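Local coordinates for protein erythromycin C-12 hydroxylase (Saccharopolyspora erythraea, PDB 2JJN) that hydroxylates the macrolactone ring of erythromycin D at C-12 to give erythromycin C, using a heme b cofactor, NADPH and molecular oxygen, at residues A[282-296]-A[307-321]. The protein carries 2 engineered substitutions. Numbering follows the deposited sequence.
Sequences LRYRPPFPQMQRTTT and PADVMVNTWVLSANR. With HEM (protoporphyrin IX containing Fe), chain B.
Arg-293 and Val-312 face each other as a hydrogen-bonded pair of two antiparallel strands, 290-295 and 311-315, and Met-291 pairs with Thr-314 in the same way. Both pairs turn their side chains to one face of the sheet. From that face Arg-293 reaches a heme propionate end-on: NH2 donates to HEM O1A at 2.8 Å, almost straight at 176°, and NH1 to HEM O2A at 2.9 Å. A bend at chi2 (-68°) lets NH1 also bond the carbonyl O of Gln-292, which fixes the guanidinium's rotation. The long, flat, two-pronged guanidinium can span from strand to both carboxylate oxygens and match their charge; His-351, His-95 and Arg-99 also bond the heme. Met-291 and Val-316 are neighbours near the heme. On the other face Gln-290 runs alongside Trp-315, its OE1 above the ring near the rim, while the indole NE1 bonds His-52. Gln-292, assigned to the substrate site, lies on this face with its pair Asn-313.

These are two inner strands of the mixed sheet of the cytochrome P450 fold, joined through the short hairpin 299-306 and flanked by strands 51-53 and 69-70. At the hairpin end, Thr-295 OG1 donates to Pro-307 O at 2.8 Å and accepts from Val-310 N, a double role suited to a hydroxyl.

Beyond the strands, helix 274-284, the P450 K helix, ends against helix 316-320. Its Glu-x-x-Arg signature is Glu-280 and Arg-283: NH2 of Arg-283 salt-bridges Glu-280 and NH1 bonds Pro-329 O. Tyr-284 O receives both NE and NH2 of Arg-321, side-on, and the guanidinium lies flat on the Tyr-284 ring, planes 8° apart, in a cation-pi stack. Asp-330 salt-bridges NH1 of Arg-321. Asn-320 ND2 bonds Arg-283 O at 3.0 Å and also Ser-345, while Pro-286 CD packs 3.7 Å from Leu-317 CD1.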
loop_
_atom_site.group_PDB
_atom_site.type_symbol
_atom_site.label_atom_id
_atom_site.label_comp_id
_atom_site.label_asym_id
_atom_site.label_seq_id
_atom_site.Cartn_x
_atom_site.Cartn_y
_atom_site.Cartn_z
ATOM N N LEU A 282 0.372 10.745 -2.364
ATOM C CA LEU A 282 1.258 9.624 -2.056
ATOM C C LEU A 282 2.482 10.088 -1.271
ATOM O O LEU A 282 2.894 9.419 -0.346
ATOM C CB LEU A 282 1.746 8.964 -3.345
ATOM C CG LEU A 282 0.814 7.886 -3.893
ATOM C CD1 LEU A 282 1.156 7.623 -5.368
ATOM C CD2 LEU A 282 0.905 6.541 -3.076
ATOM N N ARG A 283 3.052 11.242 -1.645
ATOM C CA ARG A 283 4.221 11.749 -0.876
ATOM C C ARG A 283 3.779 12.162 0.537
ATOM O O ARG A 283 4.433 11.849 1.566
ATOM C CB ARG A 283 4.887 12.923 -1.585
ATOM C CG ARG A 283 6.144 13.392 -0.860
ATOM C CD ARG A 283 6.601 14.750 -1.445
ATOM N NE ARG A 283 5.652 15.845 -1.123
ATOM C CZ ARG A 283 5.657 16.498 0.044
ATOM N NH1 ARG A 283 6.553 16.158 0.997
ATOM N NH2 ARG A 283 4.769 17.466 0.300
ATOM N N TYR A 284 2.664 12.900 0.597
ATOM C CA TYR A 284 2.240 13.534 1.807
ATOM C C TYR A 284 1.716 12.540 2.870
ATOM O O TYR A 284 2.021 12.696 4.066
ATOM C CB TYR A 284 1.172 14.578 1.389
ATOM C CG TYR A 284 0.798 15.603 2.417
ATOM C CD1 TYR A 284 1.680 16.626 2.735
ATOM C CD2 TYR A 284 -0.461 15.576 2.986
ATOM C CE1 TYR A 284 1.277 17.614 3.664
ATOM C CE2 TYR A 284 -0.865 16.551 3.894
ATOM C CZ TYR A 284 -0.012 17.531 4.215
ATOM O OH TYR A 284 -0.489 18.458 5.152
ATOM N N ARG A 285 0.932 11.570 2.410
ATOM C CA ARG A 285 0.277 10.600 3.296
ATOM C C ARG A 285 0.430 9.196 2.664
ATOM O O ARG A 285 -0.531 8.597 2.204
ATOM C CB ARG A 285 -1.184 10.985 3.494
ATOM C CG ARG A 285 -1.375 12.083 4.541
ATOM C CD ARG A 285 -2.828 12.443 4.659
ATOM N NE ARG A 285 -3.021 13.242 5.890
ATOM C CZ ARG A 285 -3.760 14.349 5.966
ATOM N NH1 ARG A 285 -4.410 14.857 4.916
ATOM N NH2 ARG A 285 -3.860 14.962 7.159
ATOM N N PRO A 286 1.646 8.680 2.681
ATOM C CA PRO A 286 1.933 7.333 2.088
ATOM C C PRO A 286 1.110 6.269 2.798
ATOM O O PRO A 286 1.105 6.226 4.013
ATOM C CB PRO A 286 3.428 7.131 2.363
ATOM C CG PRO A 286 3.778 8.074 3.491
ATOM C CD PRO A 286 2.849 9.290 3.281
ATOM N N PRO A 287 0.390 5.431 2.047
ATOM C CA PRO A 287 -0.401 4.385 2.693
ATOM C C PRO A 287 0.421 3.471 3.580
ATOM O O PRO A 287 -0.075 3.082 4.638
ATOM C CB PRO A 287 -1.007 3.653 1.496
ATOM C CG PRO A 287 -1.152 4.756 0.426
ATOM C CD PRO A 287 0.091 5.543 0.609
ATOM N N PHE A 288 1.665 3.155 3.171
ATOM C CA PHE A 288 2.545 2.345 4.002
ATOM C C PHE A 288 3.658 3.271 4.483
ATOM O O PHE A 288 4.558 3.614 3.723
ATOM C CB PHE A 288 3.180 1.229 3.181
ATOM C CG PHE A 288 2.286 0.090 2.885
ATOM C CD1 PHE A 288 2.303 -0.454 1.617
ATOM C CD2 PHE A 288 1.502 -0.484 3.860
ATOM C CE1 PHE A 288 1.511 -1.579 1.313
ATOM C CE2 PHE A 288 0.685 -1.594 3.569
ATOM C CZ PHE A 288 0.701 -2.118 2.291
ATOM N N PRO A 289 3.571 3.762 5.704
ATOM C CA PRO A 289 4.592 4.721 6.174
ATOM C C PRO A 289 5.936 4.105 6.511
ATOM O O PRO A 289 6.949 4.842 6.656
ATOM C CB PRO A 289 3.917 5.333 7.429
ATOM C CG PRO A 289 2.971 4.301 7.878
ATOM C CD PRO A 289 2.430 3.652 6.651
ATOM N N GLN A 290 5.976 2.791 6.605
ATOM C CA GLN A 290 7.204 2.083 6.994
ATOM C C GLN A 290 7.321 0.758 6.277
ATOM O O GLN A 290 6.305 0.143 5.904
ATOM C CB GLN A 290 7.201 1.864 8.520
ATOM C CG GLN A 290 5.984 1.098 9.029
ATOM C CD GLN A 290 5.863 0.985 10.541
ATOM O OE1 GLN A 290 6.456 1.755 11.303
ATOM N NE2 GLN A 290 5.112 -0.018 10.986
ATOM N N MET A 291 8.569 0.321 6.063
ATOM C CA MET A 291 8.869 -1.012 5.528
ATOM C C MET A 291 9.876 -1.678 6.428
ATOM O O MET A 291 10.581 -0.990 7.102
ATOM C CB MET A 291 9.433 -0.974 4.086
ATOM C CG MET A 291 8.356 -0.741 3.070
ATOM S SD MET A 291 8.651 0.944 2.711
ATOM C CE MET A 291 9.851 0.751 1.403
ATOM N N GLN A 292 9.915 -3.006 6.425
ATOM C CA GLN A 292 10.807 -3.746 7.312
ATOM C C GLN A 292 11.857 -4.491 6.552
ATOM O O GLN A 292 11.605 -5.006 5.442
ATOM C CB GLN A 292 10.020 -4.776 8.168
ATOM C CG GLN A 292 9.238 -4.030 9.293
ATOM C CD GLN A 292 7.921 -3.442 8.804
ATOM O OE1 GLN A 292 7.585 -2.266 9.051
ATOM N NE2 GLN A 292 7.159 -4.266 8.114
ATOM N N ARG A 293 13.048 -4.499 7.142
ATOM C CA ARG A 293 14.214 -5.298 6.650
ATOM C C ARG A 293 14.847 -6.033 7.826
ATOM O O ARG A 293 14.550 -5.729 8.981
ATOM C CB ARG A 293 15.256 -4.409 5.938
ATOM C CG ARG A 293 14.694 -3.645 4.750
ATOM C CD ARG A 293 14.347 -4.663 3.630
ATOM N NE ARG A 293 14.071 -4.016 2.337
ATOM C CZ ARG A 293 12.847 -3.767 1.868
ATOM N NH1 ARG A 293 11.752 -3.993 2.601
ATOM N NH2 ARG A 293 12.711 -3.307 0.629
ATOM N N THR A 294 15.722 -6.993 7.526
ATOM C CA THR A 294 16.491 -7.635 8.608
ATOM C C THR A 294 17.968 -7.580 8.238
ATOM O O THR A 294 18.329 -7.883 7.117
ATOM C CB THR A 294 16.035 -9.075 8.821
ATOM O OG1 THR A 294 16.119 -9.794 7.589
ATOM C CG2 THR A 294 14.622 -9.101 9.360
ATOM N N THR A 295 18.836 -7.177 9.164
ATOM C CA THR A 295 20.256 -7.125 8.815
ATOM C C THR A 295 20.837 -8.541 8.723
ATOM O O THR A 295 20.536 -9.418 9.548
ATOM C CB THR A 295 21.071 -6.349 9.862
ATOM O OG1 THR A 295 20.835 -6.910 11.146
ATOM C CG2 THR A 295 20.602 -4.890 9.893
ATOM N N THR A 296 21.679 -8.727 7.730
ATOM C CA THR A 296 22.331 -10.044 7.545
ATOM C C THR A 296 23.725 -10.083 8.170
ATOM O O THR A 296 24.364 -11.137 8.189
ATOM C CB THR A 296 22.472 -10.386 6.060
ATOM O OG1 THR A 296 23.304 -9.428 5.388
ATOM C CG2 THR A 296 21.069 -10.363 5.440
ATOM N N PRO A 307 23.606 -4.104 14.829
ATOM C CA PRO A 307 24.131 -5.475 14.826
ATOM C C PRO A 307 23.485 -6.342 13.750
ATOM O O PRO A 307 22.479 -5.956 13.142
ATOM C CB PRO A 307 23.733 -6.025 16.189
ATOM C CG PRO A 307 22.609 -5.172 16.597
ATOM C CD PRO A 307 22.706 -3.843 15.971
ATOM N N ALA A 308 24.068 -7.525 13.562
ATOM C CA ALA A 308 23.460 -8.540 12.675
ATOM C C ALA A 308 22.170 -9.079 13.237
ATOM O O ALA A 308 21.947 -9.125 14.463
ATOM C CB ALA A 308 24.459 -9.698 12.500
ATOM N N ASP A 309 21.324 -9.583 12.324
ATOM C CA ASP A 309 20.142 -10.335 12.741
ATOM C C ASP A 309 19.150 -9.543 13.577
ATOM O O ASP A 309 18.539 -10.089 14.506
ATOM C CB ASP A 309 20.568 -11.638 13.481
ATOM C CG ASP A 309 21.462 -12.520 12.615
ATOM O OD1 ASP A 309 21.165 -12.683 11.416
ATOM O OD2 ASP A 309 22.496 -12.989 13.134
ATOM N N VAL A 310 18.943 -8.276 13.206
ATOM C CA VAL A 310 17.900 -7.487 13.833
ATOM C C VAL A 310 17.020 -6.843 12.754
ATOM O O VAL A 310 17.431 -6.719 11.592
ATOM C CB VAL A 310 18.470 -6.400 14.795
ATOM C CG1 VAL A 310 19.318 -7.020 15.920
ATOM C CG2 VAL A 310 19.298 -5.380 14.007
ATOM N N MET A 311 15.792 -6.503 13.159
ATOM C CA MET A 311 14.844 -5.883 12.235
ATOM C C MET A 311 15.097 -4.368 12.182
ATOM O O MET A 311 15.419 -3.764 13.199
ATOM C CB MET A 311 13.433 -6.185 12.676
ATOM C CG MET A 311 12.394 -5.433 11.886
ATOM S SD MET A 311 10.862 -6.394 11.727
ATOM C CE MET A 311 11.449 -7.699 10.659
ATOM N N VAL A 312 14.961 -3.805 10.988
ATOM C CA VAL A 312 15.150 -2.364 10.734
ATOM C C VAL A 312 13.895 -1.884 10.032
ATOM O O VAL A 312 13.483 -2.490 9.031
ATOM C CB VAL A 312 16.358 -2.148 9.795
ATOM C CG1 VAL A 312 16.527 -0.648 9.528
ATOM C CG2 VAL A 312 17.641 -2.760 10.435
ATOM N N ASN A 313 13.295 -0.809 10.540
ATOM C CA ASN A 313 12.044 -0.214 9.992
ATOM C C ASN A 313 12.491 1.051 9.268
ATOM O O ASN A 313 13.095 1.933 9.898
ATOM C CB ASN A 313 11.198 0.179 11.237
ATOM C CG ASN A 313 10.283 -0.904 11.702
ATOM O OD1 ASN A 313 10.333 -1.290 12.860
ATOM N ND2 ASN A 313 9.416 -1.384 10.823
ATOM N N THR A 314 12.220 1.146 7.977
ATOM C CA THR A 314 12.539 2.375 7.214
ATOM C C THR A 314 11.298 3.228 7.098
ATOM O O THR A 314 10.319 2.772 6.528
ATOM C CB THR A 314 13.016 2.099 5.780
ATOM O OG1 THR A 314 12.069 1.302 5.065
ATOM C CG2 THR A 314 14.385 1.378 5.743
ATOM N N TRP A 315 11.340 4.430 7.651
ATOM C CA TRP A 315 10.162 5.293 7.751
ATOM C C TRP A 315 10.032 6.159 6.506
ATOM O O TRP A 315 10.531 7.293 6.414
ATOM C CB TRP A 315 10.242 6.132 9.018
ATOM C CG TRP A 315 9.825 5.393 10.248
ATOM C CD1 TRP A 315 10.614 4.636 11.023
ATOM C CD2 TRP A 315 8.511 5.367 10.813
ATOM N NE1 TRP A 315 9.863 4.115 12.108
ATOM C CE2 TRP A 315 8.567 4.556 11.981
ATOM C CE3 TRP A 315 7.276 5.915 10.415
ATOM C CZ2 TRP A 315 7.438 4.300 12.778
ATOM C CZ3 TRP A 315 6.160 5.684 11.214
ATOM C CH2 TRP A 315 6.246 4.883 12.379
ATOM N N VAL A 316 9.346 5.592 5.506
ATOM C CA VAL A 316 9.071 6.359 4.280
ATOM C C VAL A 316 8.306 7.667 4.606
ATOM O O VAL A 316 8.525 8.703 3.988
ATOM C CB VAL A 316 8.361 5.473 3.244
ATOM C CG1 VAL A 316 7.604 6.304 2.214
ATOM C CG2 VAL A 316 9.450 4.606 2.549
ATOM N N LEU A 317 7.400 7.622 5.579
ATOM C CA LEU A 317 6.663 8.833 5.961
ATOM C C LEU A 317 7.623 9.911 6.407
ATOM O O LEU A 317 7.445 11.079 6.025
ATOM C CB LEU A 317 5.694 8.504 7.083
ATOM C CG LEU A 317 4.980 9.725 7.676
ATOM C CD1 LEU A 317 4.123 10.448 6.576
ATOM C CD2 LEU A 317 4.097 9.274 8.832
ATOM N N SER A 318 8.623 9.548 7.217
ATOM C CA SER A 318 9.585 10.562 7.663
ATOM C C SER A 318 10.452 11.048 6.495
ATOM O O SER A 318 10.697 12.258 6.342
ATOM C CB SER A 318 10.442 9.909 8.732
ATOM O OG SER A 318 11.416 10.834 9.257
ATOM N N ALA A 319 10.933 10.116 5.675
ATOM C CA ALA A 319 11.721 10.487 4.471
ATOM C C ALA A 319 10.963 11.448 3.615
ATOM O O ALA A 319 11.546 12.404 3.072
ATOM C CB ALA A 319 12.066 9.217 3.657
ATOM N N ASN A 320 9.652 11.199 3.430
ATOM C CA ASN A 320 8.853 12.058 2.540
ATOM C C ASN A 320 8.634 13.467 3.116
ATOM O O ASN A 320 8.253 14.362 2.391
ATOM C CB ASN A 320 7.499 11.413 2.303
ATOM C CG ASN A 320 7.540 10.204 1.348
ATOM O OD1 ASN A 320 8.582 9.811 0.825
ATOM N ND2 ASN A 320 6.345 9.599 1.158
ATOM N N ARG A 321 8.789 13.631 4.433
ATOM C CA ARG A 321 8.610 14.975 5.071
ATOM C C ARG A 321 9.981 15.582 5.439
ATOM O O ARG A 321 10.057 16.552 6.213
ATOM C CB ARG A 321 7.744 14.807 6.322
ATOM C CG ARG A 321 6.338 14.264 6.021
ATOM C CD ARG A 321 5.529 15.132 5.056
ATOM N NE ARG A 321 4.130 14.762 5.124
ATOM C CZ ARG A 321 3.191 15.414 5.820
ATOM N NH1 ARG A 321 3.485 16.547 6.446
ATOM N NH2 ARG A 321 1.943 14.959 5.864
HETATM C CHA HEM B . 5.712 -3.616 -3.341
HETATM C CHB HEM B . 3.418 0.429 -1.860
HETATM C CHC HEM B . -0.326 -0.681 -4.730
HETATM C CHD HEM B . 1.596 -5.071 -5.566
HETATM C C1A HEM B . 5.407 -2.397 -2.769
HETATM C C2A HEM B . 6.308 -1.650 -1.884
HETATM C C3A HEM B . 5.675 -0.550 -1.465
HETATM C C4A HEM B . 4.351 -0.551 -2.055
HETATM C CMA HEM B . 6.210 0.527 -0.496
HETATM C CAA HEM B . 7.751 -2.052 -1.528
HETATM C CBA HEM B . 7.790 -3.062 -0.396
HETATM C CGA HEM B . 9.205 -3.273 0.146
HETATM O O1A HEM B . 10.170 -2.644 -0.371
HETATM O O2A HEM B . 9.334 -4.126 1.080
HETATM C C1B HEM B . 2.195 0.479 -2.530
HETATM C C2B HEM B . 1.262 1.575 -2.465
HETATM C C3B HEM B . 0.219 1.273 -3.273
HETATM C C4B HEM B . 0.511 -0.037 -3.843
HETATM C CMB HEM B . 1.563 2.809 -1.589
HETATM C CAB HEM B . -1.084 2.036 -3.577
HETATM C CBB HEM B . -1.080 3.330 -3.612
HETATM C C1C HEM B . -0.131 -1.962 -5.200
HETATM C C2C HEM B . -1.047 -2.676 -6.075
HETATM C C3C HEM B . -0.515 -3.896 -6.306
HETATM C C4C HEM B . 0.763 -3.978 -5.596
HETATM C CMC HEM B . -2.370 -2.055 -6.596
HETATM C CAC HEM B . -1.081 -5.073 -7.124
HETATM C CBC HEM B . -1.728 -4.911 -8.278
HETATM C C1D HEM B . 2.842 -5.047 -5.017
HETATM C C2D HEM B . 3.722 -6.170 -5.053
HETATM C C3D HEM B . 4.987 -5.724 -4.394
HETATM C C4D HEM B . 4.764 -4.365 -3.998
HETATM C CMD HEM B . 3.434 -7.578 -5.655
HETATM C CAD HEM B . 6.265 -6.545 -4.147
HETATM C CBD HEM B . 7.282 -6.353 -5.289
HETATM C CGD HEM B . 8.558 -7.067 -4.966
HETATM O O1D HEM B . 8.775 -7.480 -3.813
HETATM O O2D HEM B . 9.374 -7.222 -5.899
HETATM N NA HEM B . 4.206 -1.676 -2.878
HETATM N NB HEM B . 1.703 -0.534 -3.348
HETATM N NC HEM B . 0.929 -2.806 -4.926
HETATM N ND HEM B . 3.494 -3.973 -4.378
HETATM FE FE HEM B . 2.652 -2.164 -3.999
HETATM O O HOH W 1 19.495 -12.018 9.311
HETATM O O HOH W 2 22.743 -13.221 9.386
HETATM O O HOH W 3 1.792 -3.024 -2.146
#